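PDB 2FYI: HTH-type transcriptional regulator cbl from Escherichia coli K12, which is a LysR-family DNA-binding transcription factor, possibly an accessory regulator of the cys regulon, here represented by its cofactor-binding domain. Local coordinates for residues 86-90 against 123-128; 113-118 against 159-165. One frame throughout, in Å; residues are numbered along the deposited sequence.

Contact 1: residues 86-90 against 123-128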
loop_
_atom_site.group_PDB
_atom_site.type_symbol
_atom_site.label_atom_id
_atom_site.label_comp_id
_atom_site.label_asym_id
_atom_site.label_seq_id
_atom_site.Cartn_x
_atom_site.Cartn_y
_atom_site.Cartn_z
ATOM N N ARG A 86 -18.891 -5.882 9.194
ATOM C CA ARG A 86 -18.872 -6.568 7.893
ATOM C C ARG A 86 -18.868 -5.647 6.684
ATOM O O ARG A 86 -19.293 -4.503 6.755
ATOM C CB ARG A 86 -19.959 -7.614 7.790
ATOM C CG ARG A 86 -19.678 -8.707 8.747
ATOM C CD ARG A 86 -20.941 -9.335 9.206
ATOM N NE ARG A 86 -21.082 -10.657 8.606
ATOM C CZ ARG A 86 -21.749 -10.939 7.480
ATOM N NH1 ARG A 86 -22.402 -9.991 6.772
ATOM N NH2 ARG A 86 -21.770 -12.201 7.062
ATOM N N TRP A 87 -18.325 -6.147 5.580
ATOM C CA TRP A 87 -18.187 -5.341 4.376
ATOM C C TRP A 87 -18.135 -6.162 3.116
ATOM O O TRP A 87 -17.811 -7.356 3.155
ATOM C CB TRP A 87 -16.938 -4.515 4.456
ATOM C CG TRP A 87 -15.701 -5.299 4.508
ATOM C CD1 TRP A 87 -15.078 -5.760 5.618
ATOM C CD2 TRP A 87 -14.888 -5.699 3.391
ATOM N NE1 TRP A 87 -13.917 -6.416 5.276
ATOM C CE2 TRP A 87 -13.775 -6.390 3.912
ATOM C CE3 TRP A 87 -14.990 -5.533 1.999
ATOM C CZ2 TRP A 87 -12.767 -6.919 3.088
ATOM C CZ3 TRP A 87 -13.987 -6.057 1.186
ATOM C CH2 TRP A 87 -12.895 -6.747 1.734
ATOM N N HIS A 88 -18.449 -5.505 2.000
ATOM C CA HIS A 88 -18.539 -6.155 0.700
ATOM C C HIS A 88 -17.674 -5.469 -0.322
ATOM O O HIS A 88 -17.370 -4.276 -0.212
ATOM C CB HIS A 88 -19.949 -6.044 0.169
ATOM C CG HIS A 88 -20.916 -6.977 0.809
ATOM N ND1 HIS A 88 -21.206 -8.217 0.283
ATOM C CD2 HIS A 88 -21.684 -6.848 1.914
ATOM C CE1 HIS A 88 -22.102 -8.821 1.041
ATOM N NE2 HIS A 88 -22.409 -8.010 2.034
ATOM N N HIS A 89 -17.321 -6.203 -1.366
ATOM C CA HIS A 89 -16.639 -5.578 -2.490
ATOM C C HIS A 89 -17.623 -4.846 -3.369
ATOM O O HIS A 89 -18.783 -5.253 -3.525
ATOM C CB HIS A 89 -15.941 -6.612 -3.339
ATOM C CG HIS A 89 -14.803 -7.280 -2.652
ATOM N ND1 HIS A 89 -14.873 -8.576 -2.191
ATOM C CD2 HIS A 89 -13.568 -6.830 -2.340
ATOM C CE1 HIS A 89 -13.726 -8.897 -1.626
ATOM N NE2 HIS A 89 -12.914 -7.857 -1.709
ATOM N N SER A 90 -17.171 -3.769 -3.976
ATOM C CA SER A 90 -17.974 -3.226 -5.031
ATOM C C SER A 90 -17.162 -3.019 -6.321
ATOM O O SER A 90 -15.956 -3.262 -6.365
ATOM C CB SER A 90 -18.790 -2.020 -4.566
ATOM O OG SER A 90 -17.987 -0.885 -4.348
ATOM N N THR A 123 -7.543 -8.518 1.487
ATOM C CA THR A 123 -8.816 -7.824 1.291
ATOM C C THR A 123 -9.910 -8.616 0.552
ATOM O O THR A 123 -10.496 -8.177 -0.446
ATOM C CB THR A 123 -8.555 -6.414 0.748
ATOM O OG1 THR A 123 -7.548 -5.828 1.566
ATOM C CG2 THR A 123 -9.775 -5.527 0.866
ATOM N N GLY A 124 -10.150 -9.814 1.068
ATOM C CA GLY A 124 -11.289 -10.614 0.672
ATOM C C GLY A 124 -11.240 -11.206 -0.710
ATOM O O GLY A 124 -12.265 -11.507 -1.282
ATOM N N ARG A 125 -10.042 -11.388 -1.235
ATOM C CA ARG A 125 -9.853 -11.824 -2.612
ATOM C C ARG A 125 -10.537 -13.158 -2.836
ATOM O O ARG A 125 -11.032 -13.453 -3.936
ATOM C CB ARG A 125 -8.356 -11.917 -2.923
ATOM C CG ARG A 125 -8.025 -12.677 -4.163
ATOM C CD ARG A 125 -8.590 -12.020 -5.416
ATOM N NE ARG A 125 -8.345 -12.928 -6.530
ATOM C CZ ARG A 125 -7.224 -12.972 -7.246
ATOM N NH1 ARG A 125 -6.227 -12.121 -7.043
ATOM N NH2 ARG A 125 -7.106 -13.880 -8.185
ATOM N N SER A 126 -10.586 -13.966 -1.788
ATOM C CA SER A 126 -11.112 -15.300 -1.963
ATOM C C SER A 126 -12.626 -15.292 -2.078
ATOM O O SER A 126 -13.201 -16.228 -2.616
ATOM C CB SER A 126 -10.685 -16.206 -0.831
ATOM O OG SER A 126 -11.107 -15.596 0.352
ATOM N N ARG A 127 -13.277 -14.254 -1.577
ATOM C CA ARG A 127 -14.694 -14.133 -1.845
ATOM C C ARG A 127 -14.879 -13.930 -3.329
ATOM O O ARG A 127 -15.840 -14.439 -3.900
ATOM C CB ARG A 127 -15.332 -12.972 -1.106
ATOM C CG ARG A 127 -15.128 -13.021 0.351
ATOM C CD ARG A 127 -15.862 -14.139 0.893
ATOM N NE ARG A 127 -15.059 -14.736 1.943
ATOM C CZ ARG A 127 -15.198 -14.478 3.243
ATOM N NH1 ARG A 127 -16.111 -13.619 3.686
ATOM N NH2 ARG A 127 -14.421 -15.092 4.110
ATOM N N ILE A 128 -13.956 -13.190 -3.948
ATOM C CA ILE A 128 -13.973 -12.989 -5.388
ATOM C C ILE A 128 -13.696 -14.300 -6.155
ATOM O O ILE A 128 -14.488 -14.706 -6.995
ATOM C CB ILE A 128 -12.996 -11.868 -5.815
ATOM C CG1 ILE A 128 -13.395 -10.534 -5.178
ATOM C CG2 ILE A 128 -12.938 -11.726 -7.344
ATOM C CD1 ILE A 128 -12.311 -9.448 -5.295
#
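The imidazole of His-89 lies against the side chain of Ile-128, whose CD1 sits 3.9 Å from the ring centroid, almost on the ring normal: a CH-pi contact. This is the LysR cofactor-binding domain, with its two-lobed periplasmic-binding-protein fold. Strand 79-94 crosses between the lobes and here meets the N-terminal end of helix 125-134. The edge of the same ring faces the turn before that helix. His-89 NE2 donates a hydrogen bond to Thr-123 O at 2.7 Å, so the ring is contacted on a face by Ile-128 and at its edge by Thr-123 O. Beside it, Trp-87 CH2 packs on Thr-123 CG2 at 3.5 Å, while Trp-87 NE1 hydrogen-bonds to Ser-70 OG. Thr-123 OG1 hydrogen-bonds to Thr-23 OG1, from the first lobe. The contact thus lies where the lobes meet, consistent with the effector cleft of LysR relatives. Gly-124 is the N-cap residue. Its positive phi suits glycine, and a CB would clash with the ring, at 2.8 Å from His-89 CE1.

Contact 2: residues 113-118 against 159-165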
loop_
_atom_site.group_PDB
_atom_site.type_symbol
_atom_site.label_atom_id
_atom_site.label_comp_id
_atom_site.label_asym_id
_atom_site.label_seq_id
_atom_site.Cartn_x
_atom_site.Cartn_y
_atom_site.Cartn_z
ATOM N N TRP A 113 -14.174 -8.957 -18.471
ATOM C CA TRP A 113 -13.281 -7.788 -18.544
ATOM C C TRP A 113 -12.000 -7.980 -17.763
ATOM O O TRP A 113 -11.946 -8.817 -16.847
ATOM C CB TRP A 113 -13.989 -6.569 -18.015
ATOM C CG TRP A 113 -15.282 -6.394 -18.655
ATOM C CD1 TRP A 113 -16.469 -7.081 -18.391
ATOM C CD2 TRP A 113 -15.563 -5.494 -19.690
ATOM N NE1 TRP A 113 -17.461 -6.633 -19.233
ATOM C CE2 TRP A 113 -16.927 -5.665 -20.042
ATOM C CE3 TRP A 113 -14.795 -4.558 -20.364
ATOM C CZ2 TRP A 113 -17.524 -4.930 -21.017
ATOM C CZ3 TRP A 113 -15.370 -3.852 -21.344
ATOM C CH2 TRP A 113 -16.737 -4.023 -21.665
ATOM N N PRO A 114 -10.948 -7.226 -18.123
ATOM C CA PRO A 114 -9.707 -7.226 -17.325
ATOM C C PRO A 114 -9.951 -6.793 -15.867
ATOM O O PRO A 114 -10.475 -5.729 -15.658
ATOM C CB PRO A 114 -8.830 -6.189 -18.071
ATOM C CG PRO A 114 -9.354 -6.192 -19.455
ATOM C CD PRO A 114 -10.836 -6.368 -19.316
ATOM N N LEU A 115 -9.602 -7.594 -14.869
ATOM C CA LEU A 115 -9.818 -7.155 -13.485
ATOM C C LEU A 115 -8.594 -6.581 -12.834
ATOM O O LEU A 115 -7.458 -7.045 -13.066
ATOM C CB LEU A 115 -10.244 -8.277 -12.596
ATOM C CG LEU A 115 -11.638 -8.719 -12.945
ATOM C CD1 LEU A 115 -12.149 -9.675 -11.845
ATOM C CD2 LEU A 115 -12.533 -7.484 -13.118
ATOM N N ILE A 116 -8.832 -5.584 -11.988
ATOM C CA ILE A 116 -7.794 -5.017 -11.179
ATOM C C ILE A 116 -8.277 -5.187 -9.772
ATOM O O ILE A 116 -9.249 -4.576 -9.358
ATOM C CB ILE A 116 -7.603 -3.547 -11.469
ATOM C CG1 ILE A 116 -7.418 -3.328 -12.953
ATOM C CG2 ILE A 116 -6.406 -2.990 -10.708
ATOM C CD1 ILE A 116 -7.508 -1.894 -13.274
ATOM N N THR A 117 -7.610 -6.048 -9.028
ATOM C CA THR A 117 -8.095 -6.366 -7.702
ATOM C C THR A 117 -6.986 -6.805 -6.768
ATOM O O THR A 117 -5.817 -6.826 -7.162
ATOM C CB THR A 117 -9.212 -7.392 -7.744
ATOM O OG1 THR A 117 -9.958 -7.278 -6.539
ATOM C CG2 THR A 117 -8.671 -8.776 -7.856
ATOM N N TYR A 118 -7.356 -7.124 -5.531
ATOM C CA TYR A 118 -6.373 -7.481 -4.512
ATOM C C TYR A 118 -5.686 -8.789 -4.830
ATOM O O TYR A 118 -6.261 -9.665 -5.436
ATOM C CB TYR A 118 -7.032 -7.571 -3.134
ATOM C CG TYR A 118 -7.790 -6.324 -2.792
ATOM C CD1 TYR A 118 -9.183 -6.332 -2.767
ATOM C CD2 TYR A 118 -7.120 -5.131 -2.546
ATOM C CE1 TYR A 118 -9.897 -5.189 -2.483
ATOM C CE2 TYR A 118 -7.818 -3.989 -2.261
ATOM C CZ TYR A 118 -9.216 -4.024 -2.239
ATOM O OH TYR A 118 -9.946 -2.892 -1.950
ATOM N N LEU A 159 -6.577 0.606 -17.751
ATOM C CA LEU A 159 -6.116 -0.780 -17.771
ATOM C C LEU A 159 -7.194 -1.863 -17.641
ATOM O O LEU A 159 -6.968 -2.970 -18.142
ATOM C CB LEU A 159 -5.109 -0.980 -16.673
ATOM C CG LEU A 159 -4.210 -2.194 -16.816
ATOM C CD1 LEU A 159 -3.239 -2.001 -17.989
ATOM C CD2 LEU A 159 -3.459 -2.397 -15.508
ATOM N N GLY A 160 -8.327 -1.557 -16.983
ATOM C CA GLY A 160 -9.361 -2.548 -16.633
ATOM C C GLY A 160 -10.396 -2.070 -15.594
ATOM O O GLY A 160 -10.433 -0.900 -15.227
ATOM N N ILE A 161 -11.260 -2.941 -15.107
ATOM C CA ILE A 161 -12.183 -2.529 -14.053
ATOM C C ILE A 161 -11.726 -3.047 -12.679
ATOM O O ILE A 161 -10.875 -3.943 -12.590
ATOM C CB ILE A 161 -13.593 -3.051 -14.324
ATOM C CG1 ILE A 161 -13.592 -4.577 -14.272
ATOM C CG2 ILE A 161 -14.089 -2.548 -15.648
ATOM C CD1 ILE A 161 -14.757 -5.223 -14.906
ATOM N N GLY A 162 -12.281 -2.505 -11.604
ATOM C CA GLY A 162 -11.753 -2.839 -10.288
ATOM C C GLY A 162 -12.766 -3.458 -9.362
ATOM O O GLY A 162 -13.945 -3.074 -9.354
ATOM N N LEU A 163 -12.320 -4.435 -8.583
ATOM C CA LEU A 163 -13.104 -4.896 -7.442
ATOM C C LEU A 163 -12.456 -4.338 -6.191
ATOM O O LEU A 163 -11.306 -4.663 -5.897
ATOM C CB LEU A 163 -13.168 -6.415 -7.411
ATOM C CG LEU A 163 -14.193 -6.893 -8.451
ATOM C CD1 LEU A 163 -14.096 -8.354 -8.698
ATOM C CD2 LEU A 163 -15.594 -6.564 -8.014
ATOM N N VAL A 164 -13.150 -3.446 -5.494
ATOM C CA VAL A 164 -12.597 -2.811 -4.296
ATOM C C VAL A 164 -13.542 -2.915 -3.118
ATOM O O VAL A 164 -14.749 -2.908 -3.288
ATOM C CB VAL A 164 -12.308 -1.323 -4.512
ATOM C CG1 VAL A 164 -11.270 -1.155 -5.534
ATOM C CG2 VAL A 164 -13.554 -0.603 -4.955
ATOM N N ALA A 165 -12.973 -3.019 -1.924
ATOM C CA ALA A 165 -13.707 -2.863 -0.670
ATOM C C ALA A 165 -14.653 -1.656 -0.746
ATOM O O ALA A 165 -14.229 -0.586 -1.131
ATOM C CB ALA A 165 -12.705 -2.669 0.446
#
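Strands 115-118 and 161-165 run parallel as neighbours in the alpha/beta sheet of the second lobe, with axes 4.6 Å apart at closest and 22° between their directions. Their hydrogen bonds zigzag across the gap. Ile-161 N donates to Pro-114 O (2.9 Å), Ile-116 N to Ile-161 O (2.7 Å) and Leu-163 N to Ile-116 O (3.2 Å). On one face, Leu-115 CD2 presses against Ile-161 CG1 at 3.3 Å, and Leu-115 CD1 meets Leu-163 CD1 at 3.9 Å. The leucine thus fits between two side chains of the other strand. Ile-161 CD1 also touches Trp-113 CB (3.5 Å). On the other face, Gly-162 pairs with Ile-116 and adds no bulk. Before the strand, a CB on Gly-160 would point at residues 113-118, 2.7 Å from Pro-114 O, so the bare glycine lets the chains come close. Ile-116 CD1 reaches to 3.7 Å from Gly-160 O and 4.3 Å from Leu-159 CB. At the far end, side chains extend the pairing. Thr-117 OG1 donates to Leu-163 O (3.0 Å), and Ala-165 N donates to Tyr-118 OH (3.0 Å), which also hydrogen-bonds to Ser-148 OG. Helix 125-134 packs on the Leu-115 and Thr-117 face; helix 148-157, the beta-alpha-beta connection from strand 141-145 to 161-165, packs on the Ile-116 face. Strand 141-145 also pairs with 115-118, and strand 79-94 also pairs with 161-165.

Overall arrangement
From the N terminus the chain builds part of the first lobe, then enters the second along strand 79-94. Contact 1 closes the first loop, bringing the start of helix 125-134 back to residues 86-90. Contact 2 opens inside that loop, at 113-118, and closes beyond it at 159-165, after helix 125-134, strand 141-145 and helix 148-157. The two loops therefore cross. The contacts also touch: Ser-90 N lies 2.7 Å from Val-164 O, a probable hydrogen bond between neighbouring strands. Together they tie the interlobe strand, the second-lobe sheet and the helix on one of its faces. The chain later returns to the first lobe with strand 189-196, which pairs with both 79-94 and 66-69.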